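Local atomic coordinates of sorting nexin-3 (Saccharomyces cerevisiae, PDB entry 1OCS), a protein that binds phosphatidylinositol 3-phosphate and helps retrieve late Golgi membrane proteins from the prevacuolar compartment. Residues 130-133 and 134-138. Sequence-based numbering, arbitrary orientation.
Sequences GLNT and WMQSV
Asn132 and Gln136 lie one turn apart on the same face of a helix, and their amide ends meet. The two amide planes are turned 61° against each other. Gln136 NE2 lies 3.6 Å from both ND2 and OD1 of Asn132. The contact is van der Waals, and the polar bonds go elsewhere. Each amide has its polar partner on strand 36-46: Asn132 OD1 accepts from Val40 N, and Gln136 NE2 donates to Ile38 O. Asn132 reaches that strand with CG anti to its own N (chi1 -179°). Gln136 takes the other course. Its CG stands beside its backbone N (chi1 -59°), which sets Gln136 CG against Asn132 O, 3.1 Å away, and the chain then runs extended. Cut back to an alanine here, the helix would probably lose its bond to Val40 N, and the Gln136 amide its neighbour.

The backbone beneath is regular. Gln136 N donates to Asn132 O at 3.1 Å, and Met135 N to Leu131 O at 2.8 Å. Trp134 N bonds to Gly130 O at 2.9 Å. Trp134 turns its indole away from residues 130-133. Val138 CG2 rests over the centre of one face of the Trp134 ring, 3.7 Å above the plane, and Trp134 NE1 bonds to Pro107 O. Leu131 and Met135, the latter bent at chi2 and chi3, both pack on Phe85 in the core.

These are i to i+4 contacts of an amphipathic alpha-helix. In this PX domain, helix 121-139 is tied by the side-chain amides of Asn132 and Gln136 to strand 36-46, the first of the antiparallel sheet.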
ATOM      1  N   GLY A 130       5.248  -8.947  -4.396  1.00 19.22           N
ATOM      2  CA  GLY A 130       4.417  -9.325  -3.269  1.00 18.51           C
ATOM      3  C   GLY A 130       3.473  -8.213  -2.857  1.00 18.51           C
ATOM      4  O   GLY A 130       2.274  -8.438  -2.665  1.00 18.28           O
ATOM      5  N   LEU A 131       4.007  -7.004  -2.725  1.00 16.62           N
ATOM      6  CA  LEU A 131       3.185  -5.865  -2.329  1.00 17.72           C
ATOM      7  C   LEU A 131       2.089  -5.571  -3.352  1.00 16.50           C
ATOM      8  O   LEU A 131       0.980  -5.185  -2.982  1.00 17.07           O
ATOM      9  CB  LEU A 131       4.059  -4.627  -2.124  1.00 15.43           C
ATOM     10  CG  LEU A 131       5.010  -4.682  -0.920  1.00 16.06           C
ATOM     11  CD1 LEU A 131       5.898  -3.463  -0.928  1.00 13.00           C
ATOM     12  CD2 LEU A 131       4.217  -4.755   0.375  1.00 15.15           C
ATOM     13  N   ASN A 132       2.404  -5.741  -4.634  1.00 16.60           N
ATOM     14  CA  ASN A 132       1.427  -5.496  -5.690  1.00 17.20           C
ATOM     15  C   ASN A 132       0.248  -6.451  -5.509  1.00 16.92           C
ATOM     16  O   ASN A 132      -0.906  -6.036  -5.480  1.00 16.96           O
ATOM     17  CB  ASN A 132       2.062  -5.708  -7.071  1.00 15.66           C
ATOM     18  CG  ASN A 132       1.087  -5.435  -8.208  1.00 19.09           C
ATOM     19  OD1 ASN A 132       0.653  -4.300  -8.409  1.00 15.63           O
ATOM     20  ND2 ASN A 132       0.729  -6.484  -8.951  1.00 16.51           N
ATOM     21  N   THR A 133       0.551  -7.737  -5.371  1.00 18.93           N
ATOM     22  CA  THR A 133      -0.480  -8.754  -5.184  1.00 18.91           C
ATOM     23  C   THR A 133      -1.284  -8.500  -3.909  1.00 18.26           C
ATOM     24  O   THR A 133      -2.514  -8.593  -3.910  1.00 17.66           O
ATOM     25  CB  THR A 133       0.149 -10.164  -5.116  1.00 19.80           C
ATOM     26  OG1 THR A 133       0.766 -10.465  -6.372  1.00 21.41           O
ATOM     27  CG2 THR A 133      -0.907 -11.217  -4.813  1.00 21.29           C
ATOM     28  N   TRP A 134      -0.583  -8.172  -2.827  1.00 17.82           N
ATOM     29  CA  TRP A 134      -1.220  -7.905  -1.540  1.00 16.58           C
ATOM     30  C   TRP A 134      -2.179  -6.716  -1.636  1.00 16.75           C
ATOM     31  O   TRP A 134      -3.319  -6.783  -1.175  1.00 15.41           O
ATOM     32  CB  TRP A 134      -0.151  -7.601  -0.484  1.00 16.32           C
ATOM     33  CG  TRP A 134      -0.674  -7.526   0.927  1.00 15.14           C
ATOM     34  CD1 TRP A 134      -0.919  -8.574   1.766  1.00 15.24           C
ATOM     35  CD2 TRP A 134      -1.006  -6.340   1.661  1.00 14.33           C
ATOM     36  NE1 TRP A 134      -1.377  -8.116   2.977  1.00 13.26           N
ATOM     37  CE2 TRP A 134      -1.441  -6.748   2.942  1.00 13.47           C
ATOM     38  CE3 TRP A 134      -0.977  -4.967   1.361  1.00 13.05           C
ATOM     39  CZ2 TRP A 134      -1.844  -5.836   3.929  1.00 13.33           C
ATOM     40  CZ3 TRP A 134      -1.378  -4.060   2.340  1.00 13.98           C
ATOM     41  CH2 TRP A 134      -1.805  -4.501   3.611  1.00 12.88           C
ATOM     42  N   MET A 135      -1.708  -5.629  -2.240  1.00 15.90           N
ATOM     43  CA  MET A 135      -2.513  -4.422  -2.371  1.00 17.12           C
ATOM     44  C   MET A 135      -3.772  -4.643  -3.206  1.00 16.62           C
ATOM     45  O   MET A 135      -4.839  -4.139  -2.860  1.00 16.05           O
ATOM     46  CB  MET A 135      -1.668  -3.299  -2.980  1.00 18.42           C
ATOM     47  CG  MET A 135      -2.117  -1.901  -2.606  1.00 20.84           C
ATOM     48  SD  MET A 135      -2.202  -1.638  -0.810  1.00 22.73           S
ATOM     49  CE  MET A 135      -3.719  -0.732  -0.703  1.00 20.22           C
ATOM     50  N   GLN A 136      -3.658  -5.397  -4.299  1.00 16.57           N
ATOM     51  CA  GLN A 136      -4.819  -5.657  -5.148  1.00 17.76           C
ATOM     52  C   GLN A 136      -5.826  -6.521  -4.399  1.00 19.93           C
ATOM     53  O   GLN A 136      -7.038  -6.380  -4.574  1.00 19.37           O
ATOM     54  CB  GLN A 136      -4.393  -6.348  -6.450  1.00 18.99           C
ATOM     55  CG  GLN A 136      -3.395  -5.529  -7.268  1.00 20.93           C
ATOM     56  CD  GLN A 136      -3.091  -6.135  -8.622  1.00 21.87           C
ATOM     57  OE1 GLN A 136      -3.270  -7.335  -8.837  1.00 24.32           O
ATOM     58  NE2 GLN A 136      -2.610  -5.309  -9.543  1.00 22.15           N
ATOM     59  N   SER A 137      -5.316  -7.407  -3.550  1.00 18.83           N
ATOM     60  CA  SER A 137      -6.160  -8.286  -2.756  1.00 18.64           C
ATOM     61  C   SER A 137      -6.908  -7.488  -1.686  1.00 18.13           C
ATOM     62  O   SER A 137      -8.116  -7.648  -1.494  1.00 15.93           O
ATOM     63  CB  SER A 137      -5.295  -9.365  -2.101  1.00 20.87           C
ATOM     64  OG  SER A 137      -6.063 -10.184  -1.248  1.00 26.47           O
ATOM     65  N   VAL A 138      -6.187  -6.617  -0.991  1.00 15.77           N
ATOM     66  CA  VAL A 138      -6.790  -5.804   0.052  1.00 14.70           C
ATOM     67  C   VAL A 138      -7.711  -4.715  -0.501  1.00 15.90           C
ATOM     68  O   VAL A 138      -8.860  -4.603  -0.076  1.00 15.56           O
ATOM     69  CB  VAL A 138      -5.702  -5.158   0.938  1.00 16.43           C
ATOM     70  CG1 VAL A 138      -6.319  -4.104   1.857  1.00 16.33           C
ATOM     71  CG2 VAL A 138      -5.007  -6.251   1.765  1.00 15.66           C
TER